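Local structure of tannase (Fusobacterium nucleatum subsp. nucleatum ATCC 25586, 6YQ4) at residues Tyr219-Tyr223 and Phe299-Leu303; Leu257-Glu261 and Arg349-Pro353; Lys280-Asp284 and Leu457-Asn461; Tyr302-Ile307 and Leu449-Ala453. The protein hydrolyses gallotannins as a tannase, a detoxifying esterase probably of the alpha/beta-hydrolase type, and binds a magnesium ion. All blocks are in the same frame, centred on the assembly; numbering follows the deposited sequence. Where two conformers were deposited one is given.

Contact 1 (Tyr219-Tyr223 and Phe299-Leu303); sequences YEWMY and FKTYL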
# COMPACT_ATOMS: atom_id res chain seq x y z
N TYR A 219 -14.90 4.44 -6.10
CA TYR A 219 -14.33 5.30 -7.13
C TYR A 219 -15.41 6.00 -7.94
O TYR A 219 -15.24 7.16 -8.34
CB TYR A 219 -13.43 4.47 -8.04
CG TYR A 219 -12.44 5.27 -8.87
CD1 TYR A 219 -12.78 5.70 -10.15
CD2 TYR A 219 -11.20 5.64 -8.36
CE1 TYR A 219 -11.88 6.44 -10.92
CE2 TYR A 219 -10.29 6.37 -9.12
CZ TYR A 219 -10.64 6.76 -10.41
OH TYR A 219 -9.77 7.49 -11.19
N GLU A 220 -16.54 5.34 -8.16
CA GLU A 220 -17.65 5.94 -8.87
C GLU A 220 -18.50 6.84 -7.98
O GLU A 220 -19.04 7.83 -8.45
CB GLU A 220 -18.49 4.83 -9.50
CG GLU A 220 -17.70 4.07 -10.58
CD GLU A 220 -16.96 5.02 -11.52
OE1 GLU A 220 -15.80 4.74 -11.85
OE2 GLU A 220 -17.55 6.05 -11.93
N TRP A 221 -18.64 6.50 -6.70
CA TRP A 221 -19.20 7.44 -5.75
C TRP A 221 -18.47 8.78 -5.81
O TRP A 221 -19.08 9.83 -6.00
CB TRP A 221 -19.16 6.85 -4.35
CG TRP A 221 -19.62 7.82 -3.33
CD1 TRP A 221 -20.89 8.24 -3.12
CD2 TRP A 221 -18.79 8.52 -2.41
NE1 TRP A 221 -20.92 9.17 -2.10
CE2 TRP A 221 -19.64 9.37 -1.66
CE3 TRP A 221 -17.42 8.55 -2.17
CZ2 TRP A 221 -19.16 10.20 -0.66
CZ3 TRP A 221 -16.95 9.39 -1.18
CH2 TRP A 221 -17.81 10.20 -0.43
N MET A 222 -17.14 8.75 -5.70
CA MET A 222 -16.36 9.98 -5.84
C MET A 222 -16.49 10.61 -7.24
O MET A 222 -16.75 11.81 -7.36
CB MET A 222 -14.90 9.69 -5.52
CG MET A 222 -14.15 10.92 -5.07
SD MET A 222 -12.92 10.61 -3.80
CE MET A 222 -13.98 9.88 -2.60
N TYR A 223 -16.30 9.83 -8.31
CA TYR A 223 -16.01 10.43 -9.61
C TYR A 223 -17.14 10.28 -10.64
O TYR A 223 -16.92 10.53 -11.83
CB TYR A 223 -14.70 9.87 -10.14
CG TYR A 223 -13.53 10.34 -9.34
CD1 TYR A 223 -12.83 9.47 -8.52
CD2 TYR A 223 -13.14 11.68 -9.35
CE1 TYR A 223 -11.77 9.91 -7.74
CE2 TYR A 223 -12.08 12.13 -8.55
CZ TYR A 223 -11.41 11.24 -7.76
OH TYR A 223 -10.35 11.65 -6.98
N PHE A 299 -20.60 10.91 5.91
CA PHE A 299 -19.32 10.38 5.46
C PHE A 299 -18.69 11.30 4.44
O PHE A 299 -17.48 11.55 4.49
CB PHE A 299 -19.45 8.98 4.86
CG PHE A 299 -18.14 8.44 4.32
CD1 PHE A 299 -17.11 8.07 5.18
CD2 PHE A 299 -17.91 8.36 2.94
CE1 PHE A 299 -15.87 7.59 4.67
CE2 PHE A 299 -16.69 7.88 2.43
CZ PHE A 299 -15.67 7.50 3.29
N LYS A 300 -19.50 11.82 3.50
CA LYS A 300 -19.03 12.81 2.54
C LYS A 300 -18.57 14.10 3.22
O LYS A 300 -17.59 14.72 2.79
CB LYS A 300 -20.16 13.12 1.54
CG LYS A 300 -19.91 14.36 0.66
CD LYS A 300 -20.94 14.49 -0.46
CE LYS A 300 -20.93 13.26 -1.37
NZ LYS A 300 -21.95 13.35 -2.47
N THR A 301 -19.27 14.51 4.30
CA THR A 301 -18.85 15.67 5.08
C THR A 301 -17.52 15.41 5.79
O THR A 301 -16.68 16.30 5.92
CB THR A 301 -19.95 16.06 6.08
OG1 THR A 301 -21.10 16.54 5.38
CG2 THR A 301 -19.49 17.15 7.06
N TYR A 302 -17.32 14.17 6.25
CA TYR A 302 -16.03 13.78 6.80
C TYR A 302 -14.92 13.92 5.77
O TYR A 302 -13.85 14.47 6.05
CB TYR A 302 -16.10 12.35 7.33
CG TYR A 302 -14.78 11.81 7.80
CD1 TYR A 302 -14.31 12.10 9.07
CD2 TYR A 302 -14.00 11.02 6.98
CE1 TYR A 302 -13.10 11.63 9.50
CE2 TYR A 302 -12.78 10.54 7.41
CZ TYR A 302 -12.35 10.85 8.66
OH TYR A 302 -11.14 10.36 9.09
N LEU A 303 -15.14 13.40 4.55
CA LEU A 303 -14.10 13.49 3.53
C LEU A 303 -13.77 14.94 3.21
O LEU A 303 -12.59 15.30 3.04
CB LEU A 303 -14.53 12.78 2.26
CG LEU A 303 -14.54 11.27 2.23
CD1 LEU A 303 -14.24 10.87 0.80
CD2 LEU A 303 -13.50 10.74 3.17
O HOH W 1 -20.45 12.21 -4.62
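The ammonium NZ of K300 is gripped by several partners: water 1 accepts from it at 2.9 Å, D341 forms a salt bridge with it and N296 a hydrogen bond. The same water donates to the backbone O of W221, 3.1 Å away, and so joins two helices that share no direct hydrogen bond in this contact. Helices 212-223 and 298-316 both belong to the long insertion between strands 202-206 and 435-439 of the alpha/beta-hydrolase sheet. Their short segments cross at -72° with axes 13.0 Å apart, a spacing bridged by large side chains. W221 spans most of it. With chi1 at 175° its CG points away from the backbone N, and the indole reaches across until its six-membered ring lies among F299, K300 and L303. K300 packs CB at the indole edge, in plane, while its CE approaches CZ2 of W221 at 3.6 Å. The F299 ring meets the six-membered ring obliquely, planes at 43° and centroids 5.6 Å apart. A hydrogen bond from W221 NE1 to the backbone O of G295 fixes the rotation of the indole, and F272 of helix 259-279 adds another ring beside it. L303 closes the contact with one methyl: its CD1 meets the indole edge at CZ3 of W221, 3.7 Å away, and also touches CE of M222 at 3.6 Å.

Contact 2 (Leu257-Glu261 and Arg349-Pro353); sequences LTNDE and RMKSP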
# COMPACT_ATOMS: atom_id res chain seq x y z
N LEU A 257 -15.74 8.96 -21.65
CA LEU A 257 -16.45 7.74 -21.30
C LEU A 257 -17.57 7.44 -22.30
O LEU A 257 -18.35 8.33 -22.67
CB LEU A 257 -17.04 7.85 -19.89
CG LEU A 257 -16.15 7.85 -18.65
CD1 LEU A 257 -16.99 7.68 -17.35
CD2 LEU A 257 -15.09 6.76 -18.76
N THR A 258 -17.67 6.18 -22.72
CA THR A 258 -18.77 5.79 -23.58
C THR A 258 -20.07 5.79 -22.79
O THR A 258 -20.09 5.91 -21.56
CB THR A 258 -18.53 4.40 -24.17
OG1 THR A 258 -18.51 3.45 -23.11
CG2 THR A 258 -17.20 4.38 -24.89
N ASN A 259 -21.18 5.64 -23.51
CA ASN A 259 -22.48 5.66 -22.84
C ASN A 259 -22.64 4.48 -21.89
O ASN A 259 -23.23 4.62 -20.82
CB ASN A 259 -23.60 5.68 -23.87
CG ASN A 259 -24.04 7.08 -24.18
OD1 ASN A 259 -23.96 7.97 -23.32
ND2 ASN A 259 -24.54 7.30 -25.38
N ASP A 260 -22.11 3.31 -22.27
CA ASP A 260 -22.18 2.15 -21.38
C ASP A 260 -21.31 2.36 -20.16
O ASP A 260 -21.68 1.97 -19.05
CB ASP A 260 -21.75 0.88 -22.12
CG ASP A 260 -22.90 0.20 -22.82
OD1 ASP A 260 -24.04 0.27 -22.30
OD2 ASP A 260 -22.66 -0.42 -23.88
N GLU A 261 -20.14 2.98 -20.35
CA GLU A 261 -19.29 3.30 -19.21
C GLU A 261 -20.02 4.20 -18.23
O GLU A 261 -19.84 4.06 -17.01
CB GLU A 261 -18.00 3.97 -19.67
CG GLU A 261 -16.97 3.01 -20.18
CD GLU A 261 -15.81 3.73 -20.84
OE1 GLU A 261 -16.04 4.76 -21.51
OE2 GLU A 261 -14.66 3.27 -20.70
N ARG A 349 -10.85 12.72 -14.72
CA ARG A 349 -10.78 11.44 -14.02
C ARG A 349 -9.60 10.64 -14.58
O ARG A 349 -9.15 10.88 -15.69
CB ARG A 349 -12.10 10.67 -14.17
CG ARG A 349 -12.00 9.29 -14.83
CD ARG A 349 -13.29 8.85 -15.55
NE ARG A 349 -14.53 9.13 -14.82
CZ ARG A 349 -15.25 8.22 -14.15
NH1 ARG A 349 -16.36 8.58 -13.53
NH2 ARG A 349 -14.85 6.95 -14.10
N MET A 350 -9.10 9.70 -13.79
CA MET A 350 -8.00 8.85 -14.23
C MET A 350 -8.48 7.50 -14.77
O MET A 350 -8.44 7.26 -15.97
CB MET A 350 -7.03 8.62 -13.09
CG MET A 350 -5.69 8.18 -13.56
SD MET A 350 -4.68 7.50 -12.26
CE MET A 350 -4.02 6.03 -13.04
N LYS A 351 -8.91 6.61 -13.89
CA LYS A 351 -9.32 5.29 -14.34
C LYS A 351 -10.76 5.33 -14.84
O LYS A 351 -11.56 6.18 -14.45
CB LYS A 351 -9.16 4.28 -13.20
CG LYS A 351 -7.76 4.26 -12.61
CD LYS A 351 -7.48 2.99 -11.83
CE LYS A 351 -6.03 2.96 -11.40
NZ LYS A 351 -5.77 1.96 -10.30
N SER A 352 -11.08 4.39 -15.73
CA SER A 352 -12.41 4.22 -16.29
C SER A 352 -13.17 3.10 -15.58
O SER A 352 -12.56 2.11 -15.16
CB SER A 352 -12.33 3.92 -17.79
OG SER A 352 -11.48 4.85 -18.42
N PRO A 353 -14.49 3.21 -15.48
CA PRO A 353 -15.26 2.26 -14.66
C PRO A 353 -15.52 0.96 -15.39
O PRO A 353 -15.89 0.97 -16.57
CB PRO A 353 -16.57 3.02 -14.40
CG PRO A 353 -16.75 3.84 -15.65
CD PRO A 353 -15.37 4.16 -16.19
O HOH W 2 -11.95 4.20 -21.28
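This is a mixed van der Waals and water-bridged contact without a direct hydrogen bond, in which L257 and E261 rest on P353 and S352 where the loop after helix 340-344 passes the first turn of helix 259-279. L257 directly follows strand 252-256, which pairs with strand 228-232, so the contact joins the end of that two-stranded antiparallel sheet and the start of a helix to an irregular loop. L257 holds its CG beside the backbone N and opposite the carbonyl carbon (chi1 -70°), which sends its forked end to the loop. CD2 of L257 lies 3.7 Å from CD of P353. CD1 sits over the centre of one face of the R349 guanidinium, 3.7 Å from CZ, in one of two deposited conformers, so this contact is less certain. R349 also bonds through NE to the backbone O of V226 and through NH1 to E220 in a salt bridge. Within that first turn, CG of P353 touches the backbone O of E261 at 3.4 Å. T258 and E261 form a capping box: E261 N donates to OG1 of T258 at 3.2 Å, while the return bond from T258 N to OE1 of E261 is implausibly short and doubtful in detail. OE2 of E261 accepts from water 2 at 2.9 Å, and this water lies 3.0 Å from OG of S352, a hydroxyl also bonded to R231. E261 thus closes the capping box with OE1 and reaches the loop through water with OE2; the nearby helix N-terminus would be expected to stabilise its negative charge.

Contact 3 (Lys280-Asp284 and Leu457-Asn461); sequences KLTDD and LKLKN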
# COMPACT_ATOMS: atom_id res chain seq x y z
N LYS A 280 -20.30 0.62 9.75
CA LYS A 280 -20.61 1.32 11.00
C LYS A 280 -19.38 2.05 11.54
O LYS A 280 -18.93 1.85 12.67
CB LYS A 280 -21.20 0.36 12.04
CG LYS A 280 -22.34 -0.42 11.45
CD LYS A 280 -23.19 -1.10 12.50
CE LYS A 280 -24.30 -1.90 11.83
NZ LYS A 280 -25.04 -1.10 10.82
N LEU A 281 -18.81 2.87 10.67
CA LEU A 281 -17.66 3.70 11.00
C LEU A 281 -18.13 4.96 11.72
O LEU A 281 -19.13 5.58 11.34
CB LEU A 281 -16.90 4.06 9.72
CG LEU A 281 -16.24 2.90 8.95
CD1 LEU A 281 -15.44 3.43 7.85
CD2 LEU A 281 -15.36 2.07 9.87
N THR A 282 -17.42 5.32 12.77
CA THR A 282 -17.70 6.53 13.53
C THR A 282 -16.49 7.46 13.45
O THR A 282 -15.34 7.00 13.42
CB THR A 282 -17.99 6.22 14.99
OG1 THR A 282 -16.86 5.53 15.53
CG2 THR A 282 -19.24 5.36 15.14
N ASP A 283 -16.76 8.76 13.42
CA ASP A 283 -15.66 9.71 13.47
C ASP A 283 -15.14 9.88 14.90
O ASP A 283 -15.45 9.08 15.78
CB ASP A 283 -16.09 11.06 12.89
CG ASP A 283 -17.17 11.74 13.73
OD1 ASP A 283 -17.48 11.27 14.85
OD2 ASP A 283 -17.72 12.76 13.23
N ASP A 284 -14.35 10.93 15.13
CA ASP A 284 -13.76 11.21 16.43
C ASP A 284 -14.80 11.37 17.53
O ASP A 284 -14.51 11.09 18.70
CB ASP A 284 -12.95 12.49 16.35
CG ASP A 284 -11.50 12.23 16.44
OD1 ASP A 284 -11.14 11.04 16.55
OD2 ASP A 284 -10.74 13.22 16.41
N LEU A 457 -10.34 5.03 9.34
CA LEU A 457 -11.42 5.07 10.32
C LEU A 457 -11.53 3.75 11.07
O LEU A 457 -11.79 3.73 12.28
CB LEU A 457 -12.76 5.38 9.65
CG LEU A 457 -12.94 6.81 9.15
CD1 LEU A 457 -13.94 6.90 7.98
CD2 LEU A 457 -13.35 7.66 10.31
N LYS A 458 -11.42 2.65 10.34
CA LYS A 458 -11.52 1.33 10.93
C LYS A 458 -10.44 1.12 11.98
O LYS A 458 -10.72 0.58 13.06
CB LYS A 458 -11.43 0.28 9.82
CG LYS A 458 -11.54 -1.13 10.28
CD LYS A 458 -12.92 -1.40 10.83
CE LYS A 458 -12.98 -2.80 11.41
NZ LYS A 458 -14.15 -3.00 12.35
N LEU A 459 -9.23 1.61 11.72
CA LEU A 459 -8.17 1.46 12.72
C LEU A 459 -8.42 2.34 13.95
O LEU A 459 -8.19 1.91 15.09
CB LEU A 459 -6.82 1.78 12.09
CG LEU A 459 -6.33 0.88 10.97
CD1 LEU A 459 -5.37 1.63 10.05
CD2 LEU A 459 -5.64 -0.32 11.58
N LYS A 460 -8.85 3.58 13.75
CA LYS A 460 -9.18 4.44 14.88
C LYS A 460 -10.31 3.84 15.71
O LYS A 460 -10.26 3.85 16.95
CB LYS A 460 -9.57 5.83 14.38
CG LYS A 460 -8.44 6.56 13.70
CD LYS A 460 -8.90 7.92 13.26
CE LYS A 460 -8.80 8.95 14.38
NZ LYS A 460 -7.74 9.92 14.01
N ASN A 461 -11.35 3.32 15.04
CA ASN A 461 -12.50 2.79 15.76
C ASN A 461 -12.12 1.57 16.58
O ASN A 461 -12.84 1.23 17.53
CB ASN A 461 -13.62 2.45 14.78
CG ASN A 461 -14.30 3.69 14.19
OD1 ASN A 461 -15.12 3.58 13.29
ND2 ASN A 461 -13.97 4.87 14.71
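The side-chain amide of N461 clasps the backbone of T282 with two nearly straight hydrogen bonds. T282 N donates to OD1 of N461 at 2.9 Å (170° at the hydrogen), and ND2 of N461 returns a bond to T282 O at 2.8 Å (167°). T282 O lies almost exactly in the amide plane, whereas each donor is tilted out of the plane of the carbonyl it meets. With its CG beside the backbone N (chi1 -72°), N461 turns one amide to both the N-H and the C=O of a single residue and fixes the loop at that point. N461 lies in the last part of helix 450-461, the connection in the beta-alpha-beta crossover between the parallel neighbouring strands 435-439 and 465-469 of the alpha/beta-hydrolase sheet; 280-284 comes from the insertion before it. Beside the amide, L281 lays CD2 3.7 Å from OD1 of N461 and its other methyl, CD1, 3.8 Å from CB of L457. L457 CD2 in turn lies 3.8 Å from T282 O. Farther out, OD1 of D284 and NZ of K460 are 4.4 Å apart, too far for a salt bridge; the carboxylate lies nearer the lysine CE, at 3.8 Å.

Contact 4 (Tyr302-Ile307 and Leu449-Ala453); sequences YLSIII and LAIPA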
# COMPACT_ATOMS: atom_id res chain seq x y z
N TYR A 302 -17.32 14.17 6.25
CA TYR A 302 -16.03 13.78 6.80
C TYR A 302 -14.92 13.92 5.77
O TYR A 302 -13.85 14.47 6.05
CB TYR A 302 -16.10 12.35 7.33
CG TYR A 302 -14.78 11.81 7.80
CD1 TYR A 302 -14.31 12.10 9.07
CD2 TYR A 302 -14.00 11.02 6.98
CE1 TYR A 302 -13.10 11.63 9.50
CE2 TYR A 302 -12.78 10.54 7.41
CZ TYR A 302 -12.35 10.85 8.66
OH TYR A 302 -11.14 10.36 9.09
N LEU A 303 -15.14 13.40 4.55
CA LEU A 303 -14.10 13.49 3.53
C LEU A 303 -13.77 14.94 3.21
O LEU A 303 -12.59 15.30 3.04
CB LEU A 303 -14.53 12.78 2.26
CG LEU A 303 -14.54 11.27 2.23
CD1 LEU A 303 -14.24 10.87 0.80
CD2 LEU A 303 -13.50 10.74 3.17
N SER A 304 -14.79 15.78 3.08
CA SER A 304 -14.55 17.16 2.72
C SER A 304 -13.69 17.85 3.78
O SER A 304 -12.92 18.76 3.45
CB SER A 304 -15.88 17.89 2.53
OG SER A 304 -16.39 18.35 3.77
N ILE A 305 -13.77 17.40 5.03
CA ILE A 305 -12.96 18.02 6.08
C ILE A 305 -11.49 17.64 5.93
O ILE A 305 -10.60 18.46 6.16
CB ILE A 305 -13.52 17.65 7.47
CG1 ILE A 305 -14.93 18.22 7.61
CG2 ILE A 305 -12.66 18.23 8.54
CD1 ILE A 305 -15.65 17.77 8.87
N ILE A 306 -11.22 16.40 5.51
CA ILE A 306 -9.85 16.02 5.15
C ILE A 306 -9.28 16.99 4.12
O ILE A 306 -8.13 17.43 4.22
CB ILE A 306 -9.82 14.58 4.61
CG1 ILE A 306 -10.13 13.58 5.69
CG2 ILE A 306 -8.47 14.24 3.99
CD1 ILE A 306 -10.28 12.21 5.07
N ILE A 307 -10.07 17.32 3.09
CA ILE A 307 -9.58 18.23 2.07
C ILE A 307 -9.42 19.63 2.65
O ILE A 307 -8.40 20.29 2.44
CB ILE A 307 -10.50 18.21 0.83
CG1 ILE A 307 -10.52 16.82 0.19
CG2 ILE A 307 -10.06 19.23 -0.22
CD1 ILE A 307 -9.17 16.36 -0.31
N LEU A 449 -10.01 8.56 -2.54
CA LEU A 449 -9.61 8.94 -1.18
C LEU A 449 -10.52 8.30 -0.12
O LEU A 449 -10.12 8.17 1.04
CB LEU A 449 -9.65 10.47 -1.04
CG LEU A 449 -9.32 11.08 0.33
CD1 LEU A 449 -7.85 10.90 0.66
CD2 LEU A 449 -9.68 12.54 0.35
N ALA A 450 -11.71 7.86 -0.52
CA ALA A 450 -12.62 7.18 0.39
C ALA A 450 -12.00 5.90 0.95
O ALA A 450 -12.35 5.50 2.07
CB ALA A 450 -13.93 6.87 -0.34
N ILE A 451 -11.10 5.26 0.21
CA ILE A 451 -10.60 3.93 0.54
C ILE A 451 -9.56 4.02 1.64
O ILE A 451 -9.69 3.32 2.66
CB ILE A 451 -10.04 3.20 -0.70
CG1 ILE A 451 -11.16 2.76 -1.65
CG2 ILE A 451 -9.24 1.95 -0.26
CD1 ILE A 451 -11.87 1.47 -1.17
N PRO A 452 -8.48 4.81 1.50
CA PRO A 452 -7.58 4.98 2.65
C PRO A 452 -8.26 5.63 3.85
O PRO A 452 -7.95 5.25 4.99
CB PRO A 452 -6.43 5.85 2.11
CG PRO A 452 -6.99 6.54 0.87
CD PRO A 452 -7.99 5.54 0.31
N ALA A 453 -9.19 6.57 3.63
CA ALA A 453 -9.97 7.13 4.75
C ALA A 453 -10.71 6.04 5.52
O ALA A 453 -10.71 6.03 6.76
CB ALA A 453 -10.98 8.17 4.26
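L303 drives its forked end into a shallow hollow formed by two small residues one helical turn apart, A450 and A453. The two branches divide the hollow: CD1 lies 4.1 Å from CA of A450, and CD2 lies 3.8 Å from CB of A453. With only a methyl at each of these two positions, the helices come near each other here, and the CA atoms of L303 and A450 are 7.2 Å apart. The CB of A453 is itself a bump fitted into a group of three partners, since I306 CD1 reaches it at 4.2 Å and the Y302 ring offers its edge, CE2, at 4.3 Å. In the alpha/beta-hydrolase fold this helix, 450-461, crosses between strands 435-439 and 465-469, and helix 298-316 of the insertion packs over its first turn. At L449 the direction of fit reverses. L449 extends toward helix 298-316, its CG anti to the backbone N (chi1 178°), and sets CD2 against two isoleucines. That methyl rests 4.2 Å from CG2 of I306, the two side chains running antiparallel alongside one another, and 3.9 Å from CD1 of I307. L340 and Y343 of helix 340-344 pack against I307, while F468 of strand 465-469 touches I306.

Contacts 1 and 4 form one apolar cluster on helix 298-316: L303 touches both partners, the centres are about 7 Å apart, and CE of M222 lies 3.7 Å from N of A450. Contact 3 uses the far end of helix 450-461, its centre about 12 Å from that of contact 4, and meets contact 1 where L457 CD1 lies 3.9 Å from F299 CE1. Contact 2, centred about 18 Å from contact 1, is tied to it by a salt bridge, E220 OE2 to R349 NH1 at 3.2 Å (R349 has two conformers), and a probable Y219 OH to K351 N hydrogen bond. All lie away from the magnesium site; L449 is close to, but makes no contact with, a possible S166-H476-D444 triad.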